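Local coordinates for cell division control protein Cdc48 (Mycobacterium smegmatis, PDB 5E7P), which probably binds and hydrolyses ATP as an AAA-family ATPase of the Cdc48 type with two ATPase domains, and carries bound ADP in this crystal, at residues R41-V46 with V77-A82; L267-A272 with A368-V373. All blocks are in the same frame, centred on the assembly; numbering follows the deposited sequence.

Interaction 1: residues R41-V46 with V77-A82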
ATOM      1  N   ARG A  41       7.170 -10.449  18.937  1.00 44.47           N
ATOM      2  CA  ARG A  41       6.172 -11.516  18.986  1.00 43.92           C
ATOM      3  C   ARG A  41       5.138 -11.316  20.098  1.00 44.85           C
ATOM      4  O   ARG A  41       5.472 -11.291  21.285  1.00 43.86           O
ATOM      5  CB  ARG A  41       6.850 -12.882  19.131  1.00 44.16           C
ATOM      6  CG  ARG A  41       7.687 -13.308  17.935  1.00 42.58           C
ATOM      7  CD  ARG A  41       6.811 -13.693  16.753  1.00 41.46           C
ATOM      8  NE  ARG A  41       7.602 -13.978  15.559  1.00 42.03           N
ATOM      9  CZ  ARG A  41       7.094 -14.091  14.334  1.00 41.50           C
ATOM     10  NH1 ARG A  41       5.791 -13.944  14.136  1.00 39.99           N
ATOM     11  NH2 ARG A  41       7.890 -14.346  13.304  1.00 41.14           N
ATOM     12  N   LEU A  42       3.878 -11.185  19.697  1.00 45.34           N
ATOM     13  CA  LEU A  42       2.785 -10.974  20.637  1.00 46.18           C
ATOM     14  C   LEU A  42       1.734 -12.070  20.513  1.00 48.38           C
ATOM     15  O   LEU A  42       1.493 -12.592  19.425  1.00 49.30           O
ATOM     16  CB  LEU A  42       2.134  -9.611  20.395  1.00 44.81           C
ATOM     17  CG  LEU A  42       3.006  -8.377  20.624  1.00 43.77           C
ATOM     18  CD1 LEU A  42       2.306  -7.120  20.130  1.00 40.94           C
ATOM     19  CD2 LEU A  42       3.355  -8.253  22.096  1.00 44.39           C
ATOM     20  N   HIS A  43       1.114 -12.417  21.635  1.00 49.35           N
ATOM     21  CA  HIS A  43       0.001 -13.353  21.634  1.00 49.34           C
ATOM     22  C   HIS A  43      -1.170 -12.716  20.894  1.00 47.26           C
ATOM     23  O   HIS A  43      -1.360 -11.503  20.960  1.00 45.15           O
ATOM     24  CB  HIS A  43      -0.401 -13.691  23.070  1.00 52.34           C
ATOM     25  CG  HIS A  43      -1.292 -14.888  23.186  1.00 56.97           C
ATOM     26  ND1 HIS A  43      -2.654 -14.825  22.989  1.00 58.28           N
ATOM     27  CD2 HIS A  43      -1.014 -16.181  23.479  1.00 58.99           C
ATOM     28  CE1 HIS A  43      -3.177 -16.027  23.155  1.00 59.39           C
ATOM     29  NE2 HIS A  43      -2.203 -16.867  23.452  1.00 60.20           N
ATOM     30  N   PRO A  44      -1.950 -13.529  20.168  1.00 48.84           N
ATOM     31  CA  PRO A  44      -3.112 -13.017  19.433  1.00 47.85           C
ATOM     32  C   PRO A  44      -4.112 -12.279  20.324  1.00 47.63           C
ATOM     33  O   PRO A  44      -4.781 -11.356  19.856  1.00 47.19           O
ATOM     34  CB  PRO A  44      -3.750 -14.288  18.872  1.00 47.99           C
ATOM     35  CG  PRO A  44      -2.608 -15.228  18.712  1.00 49.57           C
ATOM     36  CD  PRO A  44      -1.681 -14.945  19.859  1.00 50.03           C
ATOM     37  N   GLU A  45      -4.213 -12.682  21.587  1.00 47.17           N
ATOM     38  CA  GLU A  45      -5.124 -12.021  22.514  1.00 47.92           C
ATOM     39  C   GLU A  45      -4.691 -10.580  22.779  1.00 44.82           C
ATOM     40  O   GLU A  45      -5.527  -9.699  22.987  1.00 43.28           O
ATOM     41  CB  GLU A  45      -5.235 -12.795  23.827  1.00 51.29           C
ATOM     42  CG  GLU A  45      -6.253 -12.205  24.786  1.00 52.77           C
ATOM     43  CD  GLU A  45      -6.490 -13.074  25.999  1.00 56.50           C
ATOM     44  OE1 GLU A  45      -5.859 -14.147  26.105  1.00 59.77           O
ATOM     45  OE2 GLU A  45      -7.317 -12.681  26.846  1.00 56.25           O
ATOM     46  N   VAL A  46      -3.382 -10.347  22.766  1.00 42.92           N
ATOM     47  CA  VAL A  46      -2.845  -8.998  22.903  1.00 42.56           C
ATOM     48  C   VAL A  46      -3.234  -8.158  21.690  1.00 41.89           C
ATOM     49  O   VAL A  46      -3.666  -7.014  21.829  1.00 40.26           O
ATOM     50  CB  VAL A  46      -1.312  -9.010  23.058  1.00 42.23           C
ATOM     51  CG1 VAL A  46      -0.767  -7.590  23.114  1.00 40.37           C
ATOM     52  CG2 VAL A  46      -0.915  -9.786  24.301  1.00 43.46           C
ATOM     53  N   VAL A  77       3.887 -19.549  24.125  1.00 62.72           N
ATOM     54  CA  VAL A  77       4.055 -18.181  24.603  1.00 58.20           C
ATOM     55  C   VAL A  77       2.747 -17.652  25.182  1.00 55.72           C
ATOM     56  O   VAL A  77       1.806 -17.360  24.442  1.00 54.09           O
ATOM     57  CB  VAL A  77       4.539 -17.239  23.485  1.00 54.81           C
ATOM     58  CG1 VAL A  77       4.772 -15.838  24.037  1.00 51.13           C
ATOM     59  CG2 VAL A  77       5.806 -17.784  22.846  1.00 55.65           C
ATOM     60  N   PRO A  78       2.689 -17.533  26.517  1.00 54.59           N
ATOM     61  CA  PRO A  78       1.494 -17.060  27.223  1.00 52.84           C
ATOM     62  C   PRO A  78       1.136 -15.631  26.834  1.00 50.51           C
ATOM     63  O   PRO A  78       2.007 -14.882  26.394  1.00 48.62           O
ATOM     64  CB  PRO A  78       1.910 -17.124  28.697  1.00 54.64           C
ATOM     65  CG  PRO A  78       3.402 -17.081  28.679  1.00 55.58           C
ATOM     66  CD  PRO A  78       3.798 -17.820  27.441  1.00 55.93           C
ATOM     67  N   ALA A  79      -0.132 -15.268  27.005  1.00 50.95           N
ATOM     68  CA  ALA A  79      -0.635 -13.961  26.587  1.00 49.47           C
ATOM     69  C   ALA A  79       0.078 -12.785  27.256  1.00 49.29           C
ATOM     70  O   ALA A  79       0.129 -11.690  26.701  1.00 47.91           O
ATOM     71  CB  ALA A  79      -2.140 -13.874  26.819  1.00 48.11           C
ATOM     72  N   GLY A  80       0.631 -13.017  28.441  1.00 50.96           N
ATOM     73  CA  GLY A  80       1.289 -11.961  29.188  1.00 50.60           C
ATOM     74  C   GLY A  80       2.757 -11.783  28.850  1.00 50.48           C
ATOM     75  O   GLY A  80       3.475 -11.059  29.537  1.00 51.99           O
ATOM     76  N   THR A  81       3.209 -12.438  27.785  1.00 48.89           N
ATOM     77  CA  THR A  81       4.616 -12.380  27.402  1.00 49.07           C
ATOM     78  C   THR A  81       4.829 -11.844  25.985  1.00 48.67           C
ATOM     79  O   THR A  81       4.178 -12.281  25.034  1.00 47.53           O
ATOM     80  CB  THR A  81       5.291 -13.762  27.528  1.00 51.21           C
ATOM     81  OG1 THR A  81       5.290 -14.175  28.900  1.00 54.99           O
ATOM     82  CG2 THR A  81       6.726 -13.705  27.025  1.00 50.26           C
ATOM     83  N   ALA A  82       5.745 -10.888  25.858  1.00 47.98           N
ATOM     84  CA  ALA A  82       6.156 -10.383  24.557  1.00 45.64           C
ATOM     85  C   ALA A  82       7.591 -10.813  24.277  1.00 49.71           C
ATOM     86  O   ALA A  82       8.444 -10.752  25.160  1.00 49.97           O
ATOM     87  CB  ALA A  82       6.040  -8.876  24.515  1.00 42.23           C
TER
HETATM   88  O   HOH W   1       1.892 -11.549  24.402  1.00 55.86           O
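The imidazole of H43 lies against A79, and this pair carries the contact. CB of A79 sits over one face of the ring, 4.0 Å from its centroid, and the line between them is 18° off the ring normal, which identifies a CH-pi contact. It is shifted toward the rim, nearest CG at 3.9 Å. P44 CD covers the opposite face, so the ring is sandwiched between the methyl and its own neighbouring proline. At the ring's edge, CD2 approaches V77 O at 3.2 Å, close to the ring plane. CG stands anti to the backbone N (chi1 -165°), beside the carbonyl carbon; from there the ring turns back to the start of helix 44-50, where ND1 accepts from E45 N at 3.0 Å in a nearly straight N-cap bond (166°). That bond fixes the ring's rotation, since the donor lies only slightly out of its plane.

E45 and V46 flank A79. The extended side chain of E45 brings OE1 to 3.8 Å from A79 CB, while V46 CG2 faces A79 O. No direct hydrogen bond joins the segments; instead a water accepts from H43 N and donates to A79 O at 2.9 Å. Toward the strand ends, L42 CD2 meets A82 CB at 3.7 Å, and R41 O receives a CA-H...O contact from A82 CA at 3.5 Å. The guanidinium of R41 leads elsewhere, in a salt bridge with D34. M705 of helix 690-707 touches E45, V46 and A79, bringing in the C-terminal part of the chain.

Strands 39-42 and 81-84 are the outermost of a mixed six-stranded sheet, yet R41 pairs by backbone with L83. Such closure of a sheet upon itself is consistent with the double-psi beta-barrel of Cdc48 N-terminal domains.

Interaction 2: residues L267-A272 with A368-V373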
ATOM      1  N   LEU A 267       2.036  10.277 -16.014  1.00 23.97           N
ATOM      2  CA  LEU A 267       2.123   9.970 -14.589  1.00 22.53           C
ATOM      3  C   LEU A 267       1.728   8.517 -14.328  1.00 22.69           C
ATOM      4  O   LEU A 267       0.577   8.128 -14.522  1.00 23.15           O
ATOM      5  CB  LEU A 267       1.238  10.908 -13.766  1.00 21.60           C
ATOM      6  CG  LEU A 267       1.280  10.677 -12.249  1.00 21.08           C
ATOM      7  CD1 LEU A 267       2.696  10.857 -11.698  1.00 20.44           C
ATOM      8  CD2 LEU A 267       0.294  11.580 -11.522  1.00 18.36           C
ATOM      9  N   VAL A 268       2.694   7.716 -13.894  1.00 22.21           N
ATOM     10  CA  VAL A 268       2.450   6.312 -13.611  1.00 22.11           C
ATOM     11  C   VAL A 268       2.211   6.106 -12.119  1.00 25.42           C
ATOM     12  O   VAL A 268       3.014   6.539 -11.288  1.00 25.56           O
ATOM     13  CB  VAL A 268       3.636   5.440 -14.053  1.00 21.10           C
ATOM     14  CG1 VAL A 268       3.394   3.986 -13.675  1.00 21.11           C
ATOM     15  CG2 VAL A 268       3.873   5.582 -15.549  1.00 18.80           C
ATOM     16  N   SER A 269       1.104   5.448 -11.784  1.00 26.37           N
ATOM     17  CA  SER A 269       0.760   5.187 -10.390  1.00 24.17           C
ATOM     18  C   SER A 269       0.440   3.718 -10.122  1.00 22.62           C
ATOM     19  O   SER A 269       0.470   2.888 -11.027  1.00 21.42           O
ATOM     20  CB  SER A 269      -0.397   6.080  -9.941  1.00 26.77           C
ATOM     21  OG  SER A 269      -1.520   5.934 -10.790  1.00 31.33           O
ATOM     22  N   GLY A 270       0.145   3.406  -8.865  1.00 21.99           N
ATOM     23  CA  GLY A 270      -0.062   2.035  -8.442  1.00 23.20           C
ATOM     24  C   GLY A 270       0.629   1.776  -7.116  1.00 25.62           C
ATOM     25  O   GLY A 270       1.437   2.590  -6.671  1.00 26.85           O
ATOM     26  N   PRO A 271       0.324   0.632  -6.485  1.00 26.74           N
ATOM     27  CA  PRO A 271       0.808   0.266  -5.147  1.00 27.72           C
ATOM     28  C   PRO A 271       2.317   0.442  -4.968  1.00 28.15           C
ATOM     29  O   PRO A 271       3.082   0.316  -5.923  1.00 28.43           O
ATOM     30  CB  PRO A 271       0.438  -1.215  -5.042  1.00 27.15           C
ATOM     31  CG  PRO A 271      -0.742  -1.361  -5.933  1.00 27.05           C
ATOM     32  CD  PRO A 271      -0.480  -0.444  -7.088  1.00 26.96           C
ATOM     33  N   ALA A 272       2.734   0.731  -3.741  1.00 27.42           N
ATOM     34  CA  ALA A 272       4.144   0.941  -3.443  1.00 27.43           C
ATOM     35  C   ALA A 272       4.956  -0.328  -3.689  1.00 27.07           C
ATOM     36  O   ALA A 272       4.609  -1.399  -3.198  1.00 26.04           O
ATOM     37  CB  ALA A 272       4.315   1.421  -2.002  1.00 25.32           C
ATOM     38  N   ALA A 368       3.058   6.523  -6.068  1.00 27.09           N
ATOM     39  CA  ALA A 368       2.129   5.499  -5.606  1.00 24.34           C
ATOM     40  C   ALA A 368       0.691   5.999  -5.675  1.00 26.91           C
ATOM     41  O   ALA A 368      -0.156   5.379  -6.312  1.00 30.22           O
ATOM     42  CB  ALA A 368       2.478   5.053  -4.194  1.00 21.43           C
ATOM     43  N   VAL A 369       0.432   7.135  -5.037  1.00 27.84           N
ATOM     44  CA  VAL A 369      -0.887   7.753  -5.060  1.00 29.28           C
ATOM     45  C   VAL A 369      -0.844   9.058  -5.857  1.00 33.36           C
ATOM     46  O   VAL A 369      -0.156  10.004  -5.468  1.00 33.78           O
ATOM     47  CB  VAL A 369      -1.389   8.033  -3.632  1.00 28.96           C
ATOM     48  CG1 VAL A 369      -2.786   8.631  -3.662  1.00 25.58           C
ATOM     49  CG2 VAL A 369      -1.367   6.759  -2.810  1.00 30.88           C
ATOM     50  N   PRO A 370      -1.589   9.112  -6.974  1.00 33.89           N
ATOM     51  CA  PRO A 370      -1.549  10.224  -7.935  1.00 33.68           C
ATOM     52  C   PRO A 370      -1.941  11.561  -7.315  1.00 35.22           C
ATOM     53  O   PRO A 370      -1.341  12.586  -7.638  1.00 38.02           O
ATOM     54  CB  PRO A 370      -2.588   9.821  -8.991  1.00 33.48           C
ATOM     55  CG  PRO A 370      -2.808   8.370  -8.800  1.00 33.80           C
ATOM     56  CD  PRO A 370      -2.606   8.115  -7.341  1.00 33.64           C
ATOM     57  N   GLU A 371      -2.936  11.546  -6.435  1.00 32.91           N
ATOM     58  CA  GLU A 371      -3.415  12.779  -5.817  1.00 35.51           C
ATOM     59  C   GLU A 371      -2.464  13.313  -4.746  1.00 37.04           C
ATOM     60  O   GLU A 371      -2.732  14.342  -4.127  1.00 36.45           O
ATOM     61  CB  GLU A 371      -4.824  12.602  -5.247  1.00 37.60           C
ATOM     62  CG  GLU A 371      -4.940  11.527  -4.190  1.00 40.80           C
ATOM     63  CD  GLU A 371      -5.556  10.242  -4.725  1.00 43.09           C
ATOM     64  OE1 GLU A 371      -5.411   9.957  -5.937  1.00 39.89           O
ATOM     65  OE2 GLU A 371      -6.192   9.519  -3.929  1.00 47.21           O
ATOM     66  N   ASN A 372      -1.357  12.610  -4.526  1.00 36.43           N
ATOM     67  CA  ASN A 372      -0.306  13.105  -3.645  1.00 35.43           C
ATOM     68  C   ASN A 372       0.683  13.999  -4.389  1.00 37.40           C
ATOM     69  O   ASN A 372       1.595  14.568  -3.787  1.00 41.51           O
ATOM     70  CB  ASN A 372       0.431  11.950  -2.969  1.00 34.98           C
ATOM     71  CG  ASN A 372      -0.355  11.352  -1.821  1.00 38.53           C
ATOM     72  OD1 ASN A 372      -1.304  11.957  -1.321  1.00 41.37           O
ATOM     73  ND2 ASN A 372       0.042  10.161  -1.389  1.00 37.88           N
ATOM     74  N   VAL A 373       0.495  14.116  -5.700  1.00 33.40           N
ATOM     75  CA  VAL A 373       1.332  14.979  -6.524  1.00 33.09           C
ATOM     76  C   VAL A 373       0.609  16.292  -6.814  1.00 35.14           C
ATOM     77  O   VAL A 373      -0.613  16.306  -6.976  1.00 36.40           O
ATOM     78  CB  VAL A 373       1.707  14.293  -7.851  1.00 32.02           C
ATOM     79  CG1 VAL A 373       2.666  15.163  -8.654  1.00 36.73           C
ATOM     80  CG2 VAL A 373       2.337  12.950  -7.580  1.00 27.62           C
TER
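G270 O is gripped from two segments of the chain: K276 NZ hydrogen-bonds to it, and across the contact A368 CA lies 3.2 Å away, with an angle of 144° at the hydrogen, the geometry of a CA-H...O contact. The amide of the same glycine supplies the direct hydrogen bond of the pair, G270 N to A368 O at 3.2 Å. It is nearly straight at the hydrogen (166°), with the donor tilted somewhat from the carbonyl plane. V268 pairs by backbone with A365 of the neighbouring parallel strand and with S367 just after it, so this bond extends the linkage just past the strand ends.

G270 has a positive phi and an extended psi; at these angles a side chain would be jammed against the preceding carbonyl O. The residue opens the P-loop (Walker A motif, G-P-A-G-V-G-K), from which G273 through T278, at and just after its end, bind ADP. A368 follows S367, which by sequence matches N630 of the second ATPase domain and so probably occupies the sensor 1 position. The contact therefore joins the start of the P-loop to the loop that leaves the adjacent strand, 361-366.

Beside that polar pair, the side chains of S269 and L267 meet P370. S269 OG is held between the backbone N and the carbonyl carbon (chi1 55°) and touches P370 CG at 3.4 Å, while S269 CB meets the same ring carbon at 3.5 Å and A368 O at 3.7 Å. Two residues earlier on the strand, L267 points the same way, its CD2 touching P370 CB at 4.2 Å. A368 CB approaches G270 O at 3.6 Å. R573 of helix 563-576, in the second ATPase domain, touches both S269 and P370.

Interaction 1 comes first along the chain and closes before interaction 2 opens; the two do not touch. Their centres are 37 Å apart, with nearest atoms about 21 Å apart, and they share no helix, strand or sheet. Interaction 1 belongs to the N-terminal domain, where 39-42 and 81-84 are the end strands of its sheet, whereas interaction 2 lies at the C-terminal ends of neighbouring parallel strands 265-269 and 361-366 of the first ATPase domain, joining the first to the loop after the second, beside a bound ADP. Both also touch the second ATPase half: interaction 1 through helix 690-707, interaction 2 through helix 563-576. The C-terminal half thus meets both earlier domains.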